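Long-range contact in core protein VP4 (Bluetongue virus, PDB 2JHP), which caps viral messenger RNA as a multifunctional assembly line of enzyme domains and forms part of the inner core of the virus: residues R122-H133 against H400-Y411. Sequence-based numbering, arbitrary orientation.
Sequences RNYAFKMAIEFH and HESDEPRADLFY. With SAH (S-adenosyl-L-homocysteine), chain B; GUN (guanine), chain E.
The guanidinium of Arg406 lies flat on one face of the His133 ring, group centres 4.1 Å apart and planes 22° from parallel, with NH2 over the CD2 side. Asp408 keeps that plate from turning: it takes Arg406 NE on OD2 and NH2 on OD1, side-on, while Tyr411 OH donates to the anti side of OD1. Tyr151 stacks on His133 as well. At its edge the imidazole points NE2 at Glu131 OE1 (3.0 Å), nearly in the ring plane but 33° out of the carboxylate plane. Glu131 CG stands anti to the carbonyl carbon (chi1 -61°) and the chain runs on extended, bringing the carboxylate to the edge of the His400 ring.

Beneath these side chains two parallel strands pair. Pro405 O accepts from both Ile130 N and Glu131 N, Ala407 N bonds to Glu131 O (2.7 Å), and His133 N to Ala407 O (3.1 Å). On the other face Ala407 CB sits over the Phe132 ring and touches Ala125 CB (3.9 Å), and Leu409 CD1 lies against Arg122 CG, joining helix 114-128 to the sheet.

Arg122 NE donates to SAH O (2.9 Å), a carboxylate oxygen of S-adenosyl-L-homocysteine. Leu409 O takes the ligand's amino N. Phe410 turns a ring face to guanine. Neighbouring parallel strands whose C-terminal ends hold S-adenosyl-L-homocysteine, the demethylated product of the methyl donor, are characteristic of Rossmann-like methyltransferase domains.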
loop_
_atom_site.group_PDB
_atom_site.type_symbol
_atom_site.label_atom_id
_atom_site.label_comp_id
_atom_site.label_asym_id
_atom_site.label_seq_id
_atom_site.Cartn_x
_atom_site.Cartn_y
_atom_site.Cartn_z
ATOM N N ARG A 122 -3.177 -5.086 2.483
ATOM C CA ARG A 122 -2.802 -4.247 3.602
ATOM C C ARG A 122 -3.767 -4.418 4.764
ATOM O O ARG A 122 -3.360 -4.333 5.927
ATOM C CB ARG A 122 -2.717 -2.783 3.197
ATOM C CG ARG A 122 -1.753 -1.976 4.078
ATOM C CD ARG A 122 -1.612 -0.513 3.658
ATOM N NE ARG A 122 -1.117 -0.407 2.290
ATOM C CZ ARG A 122 -1.899 -0.207 1.241
ATOM N NH1 ARG A 122 -3.203 -0.081 1.425
ATOM N NH2 ARG A 122 -1.375 -0.142 0.023
ATOM N N ASN A 123 -5.041 -4.665 4.459
ATOM C CA ASN A 123 -6.028 -4.866 5.507
ATOM C C ASN A 123 -5.763 -6.133 6.263
ATOM O O ASN A 123 -5.808 -6.123 7.459
ATOM C CB ASN A 123 -7.455 -4.778 4.970
ATOM C CG ASN A 123 -7.810 -3.363 4.478
ATOM O OD1 ASN A 123 -7.057 -2.396 4.672
ATOM N ND2 ASN A 123 -8.962 -3.247 3.830
ATOM N N TYR A 124 -5.410 -7.201 5.562
ATOM C CA TYR A 124 -4.977 -8.437 6.218
ATOM C C TYR A 124 -3.802 -8.137 7.159
ATOM O O TYR A 124 -3.758 -8.635 8.303
ATOM C CB TYR A 124 -4.597 -9.512 5.185
ATOM C CG TYR A 124 -3.788 -10.674 5.748
ATOM C CD1 TYR A 124 -4.417 -11.747 6.388
ATOM C CD2 TYR A 124 -2.389 -10.701 5.637
ATOM C CE1 TYR A 124 -3.681 -12.815 6.900
ATOM C CE2 TYR A 124 -1.637 -11.768 6.152
ATOM C CZ TYR A 124 -2.291 -12.822 6.785
ATOM O OH TYR A 124 -1.555 -13.878 7.306
ATOM N N ALA A 125 -2.876 -7.305 6.669
ATOM C CA ALA A 125 -1.669 -6.940 7.409
ATOM C C ALA A 125 -1.944 -6.103 8.659
ATOM O O ALA A 125 -1.200 -6.209 9.637
ATOM C CB ALA A 125 -0.652 -6.238 6.505
ATOM N N PHE A 126 -2.995 -5.283 8.636
ATOM C CA PHE A 126 -3.351 -4.490 9.815
ATOM C C PHE A 126 -3.960 -5.394 10.880
ATOM O O PHE A 126 -3.887 -5.094 12.077
ATOM C CB PHE A 126 -4.310 -3.348 9.471
ATOM C CG PHE A 126 -3.640 -2.156 8.855
ATOM C CD1 PHE A 126 -3.952 -1.752 7.555
ATOM C CD2 PHE A 126 -2.688 -1.418 9.573
ATOM C CE1 PHE A 126 -3.326 -0.631 6.976
ATOM C CE2 PHE A 126 -2.057 -0.294 8.999
ATOM C CZ PHE A 126 -2.379 0.092 7.695
ATOM N N LYS A 127 -4.552 -6.502 10.435
ATOM C CA LYS A 127 -5.139 -7.487 11.343
ATOM C C LYS A 127 -4.064 -8.350 11.985
ATOM O O LYS A 127 -4.223 -8.794 13.122
ATOM C CB LYS A 127 -6.161 -8.380 10.623
ATOM C CG LYS A 127 -7.389 -7.645 10.088
ATOM C CD LYS A 127 -8.112 -6.910 11.209
ATOM C CE LYS A 127 -9.242 -6.037 10.697
ATOM N NZ LYS A 127 -9.655 -5.039 11.736
ATOM N N MET A 128 -2.962 -8.563 11.270
ATOM C CA MET A 128 -1.949 -9.516 11.706
ATOM C C MET A 128 -0.601 -8.920 12.127
ATOM O O MET A 128 0.256 -9.650 12.618
ATOM C CB MET A 128 -1.735 -10.597 10.642
ATOM C CG MET A 128 -2.993 -11.327 10.200
ATOM S SD MET A 128 -3.704 -12.358 11.486
ATOM C CE MET A 128 -5.055 -13.115 10.599
ATOM N N ALA A 129 -0.394 -7.616 11.962
ATOM C CA ALA A 129 0.934 -7.051 12.255
ATOM C C ALA A 129 0.944 -5.782 13.105
ATOM O O ALA A 129 -0.039 -5.042 13.157
ATOM C CB ALA A 129 1.747 -6.851 10.958
ATOM N N ILE A 130 2.065 -5.560 13.785
ATOM C CA ILE A 130 2.322 -4.311 14.490
ATOM C C ILE A 130 3.205 -3.410 13.617
ATOM O O ILE A 130 2.884 -2.247 13.426
ATOM C CB ILE A 130 2.930 -4.538 15.929
ATOM C CG1 ILE A 130 1.832 -4.835 16.965
ATOM C CG2 ILE A 130 3.712 -3.329 16.412
ATOM C CD1 ILE A 130 1.220 -6.196 16.840
ATOM N N GLU A 131 4.293 -3.958 13.075
ATOM C CA GLU A 131 5.270 -3.177 12.310
ATOM C C GLU A 131 4.975 -3.128 10.799
ATOM O O GLU A 131 4.647 -4.160 10.189
ATOM C CB GLU A 131 6.680 -3.733 12.516
ATOM C CG GLU A 131 7.195 -3.713 13.942
ATOM C CD GLU A 131 8.708 -3.828 14.019
ATOM O OE1 GLU A 131 9.342 -4.124 12.988
ATOM O OE2 GLU A 131 9.271 -3.615 15.109
ATOM N N PHE A 132 5.098 -1.932 10.210
ATOM C CA PHE A 132 4.951 -1.734 8.761
ATOM C C PHE A 132 6.167 -1.044 8.172
ATOM O O PHE A 132 6.534 0.050 8.597
ATOM C CB PHE A 132 3.695 -0.954 8.435
ATOM C CG PHE A 132 2.461 -1.725 8.673
ATOM C CD1 PHE A 132 2.012 -1.960 9.974
ATOM C CD2 PHE A 132 1.738 -2.247 7.602
ATOM C CE1 PHE A 132 0.856 -2.696 10.203
ATOM C CE2 PHE A 132 0.581 -2.990 7.818
ATOM C CZ PHE A 132 0.140 -3.216 9.121
ATOM N N HIS A 133 6.799 -1.698 7.200
ATOM C CA HIS A 133 7.984 -1.138 6.559
ATOM C C HIS A 133 7.727 -0.665 5.126
ATOM O O HIS A 133 6.747 -1.064 4.495
ATOM C CB HIS A 133 9.150 -2.117 6.664
ATOM C CG HIS A 133 9.548 -2.408 8.080
ATOM N ND1 HIS A 133 10.540 -1.709 8.734
ATOM C CD2 HIS A 133 9.058 -3.294 8.979
ATOM C CE1 HIS A 133 10.657 -2.162 9.969
ATOM N NE2 HIS A 133 9.769 -3.124 10.144
ATOM N N HIS A 400 16.452 -3.522 9.623
ATOM C CA HIS A 400 15.769 -3.443 10.899
ATOM C C HIS A 400 15.477 -4.839 11.447
ATOM O O HIS A 400 14.833 -5.658 10.779
ATOM C CB HIS A 400 14.482 -2.631 10.740
ATOM C CG HIS A 400 13.704 -2.469 12.005
ATOM N ND1 HIS A 400 12.641 -3.282 12.335
ATOM C CD2 HIS A 400 13.831 -1.583 13.022
ATOM C CE1 HIS A 400 12.151 -2.909 13.504
ATOM N NE2 HIS A 400 12.854 -1.878 13.941
ATOM N N GLU A 401 15.972 -5.115 12.651
ATOM C CA GLU A 401 15.617 -6.342 13.360
ATOM C C GLU A 401 14.467 -6.042 14.322
ATOM O O GLU A 401 14.569 -5.148 15.153
ATOM C CB GLU A 401 16.824 -6.936 14.100
ATOM C CG GLU A 401 16.640 -8.410 14.489
ATOM C CD GLU A 401 17.953 -9.140 14.760
ATOM O OE1 GLU A 401 18.930 -8.928 14.007
ATOM O OE2 GLU A 401 18.001 -9.941 15.721
ATOM N N SER A 402 13.373 -6.789 14.196
ATOM C CA SER A 402 12.153 -6.489 14.941
ATOM C C SER A 402 11.801 -7.506 16.012
ATOM O O SER A 402 12.190 -8.668 15.938
ATOM C CB SER A 402 10.971 -6.309 13.991
ATOM O OG SER A 402 11.058 -7.157 12.869
ATOM N N ASP A 403 11.060 -7.046 17.013
ATOM C CA ASP A 403 10.580 -7.894 18.098
ATOM C C ASP A 403 9.110 -8.243 17.902
ATOM O O ASP A 403 8.609 -9.215 18.476
ATOM C CB ASP A 403 10.745 -7.174 19.440
ATOM C CG ASP A 403 12.183 -7.171 19.935
ATOM O OD1 ASP A 403 12.920 -8.150 19.655
ATOM O OD2 ASP A 403 12.566 -6.196 20.628
ATOM N N GLU A 404 8.436 -7.431 17.089
ATOM C CA GLU A 404 6.997 -7.523 16.867
ATOM C C GLU A 404 6.727 -8.095 15.477
ATOM O O GLU A 404 7.575 -7.960 14.586
ATOM C CB GLU A 404 6.369 -6.131 16.991
ATOM C CG GLU A 404 6.731 -5.378 18.273
ATOM C CD GLU A 404 5.947 -5.851 19.488
ATOM O OE1 GLU A 404 4.895 -6.502 19.307
ATOM O OE2 GLU A 404 6.378 -5.564 20.628
ATOM N N PRO A 405 5.565 -8.761 15.287
ATOM C CA PRO A 405 5.221 -9.196 13.926
ATOM C C PRO A 405 5.150 -8.018 12.937
ATOM O O PRO A 405 4.600 -6.974 13.265
ATOM C CB PRO A 405 3.861 -9.896 14.087
ATOM C CG PRO A 405 3.381 -9.564 15.436
ATOM C CD PRO A 405 4.552 -9.179 16.276
ATOM N N ARG A 406 5.714 -8.214 11.747
ATOM C CA ARG A 406 5.942 -7.156 10.772
ATOM C C ARG A 406 5.284 -7.433 9.421
ATOM O O ARG A 406 5.024 -8.573 9.082
ATOM C CB ARG A 406 7.442 -6.951 10.580
ATOM C CG ARG A 406 8.175 -8.192 10.093
ATOM C CD ARG A 406 9.676 -7.949 9.877
ATOM N NE ARG A 406 9.958 -7.072 8.733
ATOM C CZ ARG A 406 11.108 -6.428 8.553
ATOM N NH1 ARG A 406 12.097 -6.532 9.442
ATOM N NH2 ARG A 406 11.277 -5.673 7.481
ATOM N N ALA A 407 5.029 -6.371 8.661
ATOM C CA ALA A 407 4.536 -6.449 7.285
ATOM C C ALA A 407 5.482 -5.690 6.359
ATOM O O ALA A 407 6.090 -4.692 6.756
ATOM C CB ALA A 407 3.128 -5.869 7.181
ATOM N N ASP A 408 5.595 -6.152 5.116
ATOM C CA ASP A 408 6.617 -5.623 4.200
ATOM C C ASP A 408 6.093 -5.436 2.768
ATOM O O ASP A 408 6.536 -6.083 1.814
ATOM C CB ASP A 408 7.859 -6.508 4.268
ATOM C CG ASP A 408 8.556 -6.414 5.620
ATOM O OD1 ASP A 408 9.415 -5.515 5.775
ATOM O OD2 ASP A 408 8.243 -7.236 6.520
ATOM N N LEU A 409 5.126 -4.537 2.649
ATOM C CA LEU A 409 4.315 -4.443 1.454
ATOM C C LEU A 409 4.866 -3.412 0.448
ATOM O O LEU A 409 5.132 -2.267 0.801
ATOM C CB LEU A 409 2.863 -4.138 1.844
ATOM C CG LEU A 409 2.115 -5.177 2.685
ATOM C CD1 LEU A 409 0.863 -4.622 3.300
ATOM C CD2 LEU A 409 1.795 -6.390 1.845
ATOM N N PHE A 410 5.069 -3.874 -0.783
ATOM C CA PHE A 410 5.340 -3.043 -1.943
ATOM C C PHE A 410 6.542 -2.118 -1.788
ATOM O O PHE A 410 6.411 -0.904 -1.912
ATOM C CB PHE A 410 4.096 -2.214 -2.356
ATOM C CG PHE A 410 2.845 -3.015 -2.508
ATOM C CD1 PHE A 410 1.845 -2.931 -1.556
ATOM C CD2 PHE A 410 2.662 -3.842 -3.606
ATOM C CE1 PHE A 410 0.685 -3.663 -1.686
ATOM C CE2 PHE A 410 1.491 -4.579 -3.754
ATOM C CZ PHE A 410 0.503 -4.493 -2.790
ATOM N N TYR A 411 7.710 -2.691 -1.522
ATOM C CA TYR A 411 8.912 -1.888 -1.403
ATOM C C TYR A 411 10.180 -2.686 -1.677
ATOM O O TYR A 411 11.125 -2.170 -2.276
ATOM C CB TYR A 411 8.966 -1.172 -0.035
ATOM C CG TYR A 411 9.562 -1.955 1.122
ATOM C CD1 TYR A 411 10.940 -1.959 1.345
ATOM C CD2 TYR A 411 8.744 -2.660 2.011
ATOM C CE1 TYR A 411 11.496 -2.662 2.420
ATOM C CE2 TYR A 411 9.286 -3.374 3.096
ATOM C CZ TYR A 411 10.658 -3.366 3.299
ATOM O OH TYR A 411 11.218 -4.071 4.344
HETATM N N SAH B . 4.355 -0.036 1.699
HETATM C CA SAH B . 3.351 0.922 1.140
HETATM C CB SAH B . 3.898 1.897 0.093
HETATM C CG SAH B . 5.114 1.524 -0.735
HETATM S SD SAH B . 5.741 2.974 -1.627
HETATM C C SAH B . 2.096 0.231 0.632
HETATM O O SAH B . 1.587 -0.692 1.273
HETATM O OXT SAH B . 1.543 0.597 -0.406
HETATM C "C5'" SAH B . 7.443 2.391 -1.382
HETATM C "C4'" SAH B . 8.180 3.150 -0.291
HETATM O "O4'" SAH B . 9.112 2.310 0.361
HETATM C "C3'" SAH B . 8.956 4.346 -0.833
HETATM O "O3'" SAH B . 8.748 5.412 0.079
HETATM C "C2'" SAH B . 10.413 3.912 -0.772
HETATM O "O2'" SAH B . 11.291 4.969 -0.495
HETATM C "C1'" SAH B . 10.395 2.927 0.397
HETATM N N9 SAH B . 11.503 1.947 0.350
HETATM C C8 SAH B . 12.047 1.349 -0.764
HETATM N N7 SAH B . 13.047 0.521 -0.366
HETATM C C5 SAH B . 13.152 0.580 0.982
HETATM C C6 SAH B . 13.989 -0.058 1.902
HETATM N N6 SAH B . 14.911 -0.923 1.485
HETATM N N1 SAH B . 13.854 0.198 3.254
HETATM C C2 SAH B . 12.889 1.088 3.695
HETATM N N3 SAH B . 12.057 1.721 2.788
HETATM C C4 SAH B . 12.185 1.475 1.450
HETATM N N9 GUN E . -1.502 0.642 -3.282
HETATM C C8 GUN E . -0.582 1.575 -3.036
HETATM N N7 GUN E . 0.497 1.336 -3.786
HETATM C C5 GUN E . 0.267 0.248 -4.520
HETATM C C6 GUN E . 1.019 -0.453 -5.465
HETATM O O6 GUN E . 2.152 -0.083 -5.768
HETATM N N1 GUN E . 0.469 -1.591 -6.070
HETATM C C2 GUN E . -0.825 -1.989 -5.698
HETATM N N2 GUN E . -1.375 -3.054 -6.248
HETATM N N3 GUN E . -1.519 -1.289 -4.784
HETATM C C4 GUN E . -1.011 -0.194 -4.196
HETATM O O HOH W 1 4.484 -2.897 4.544
#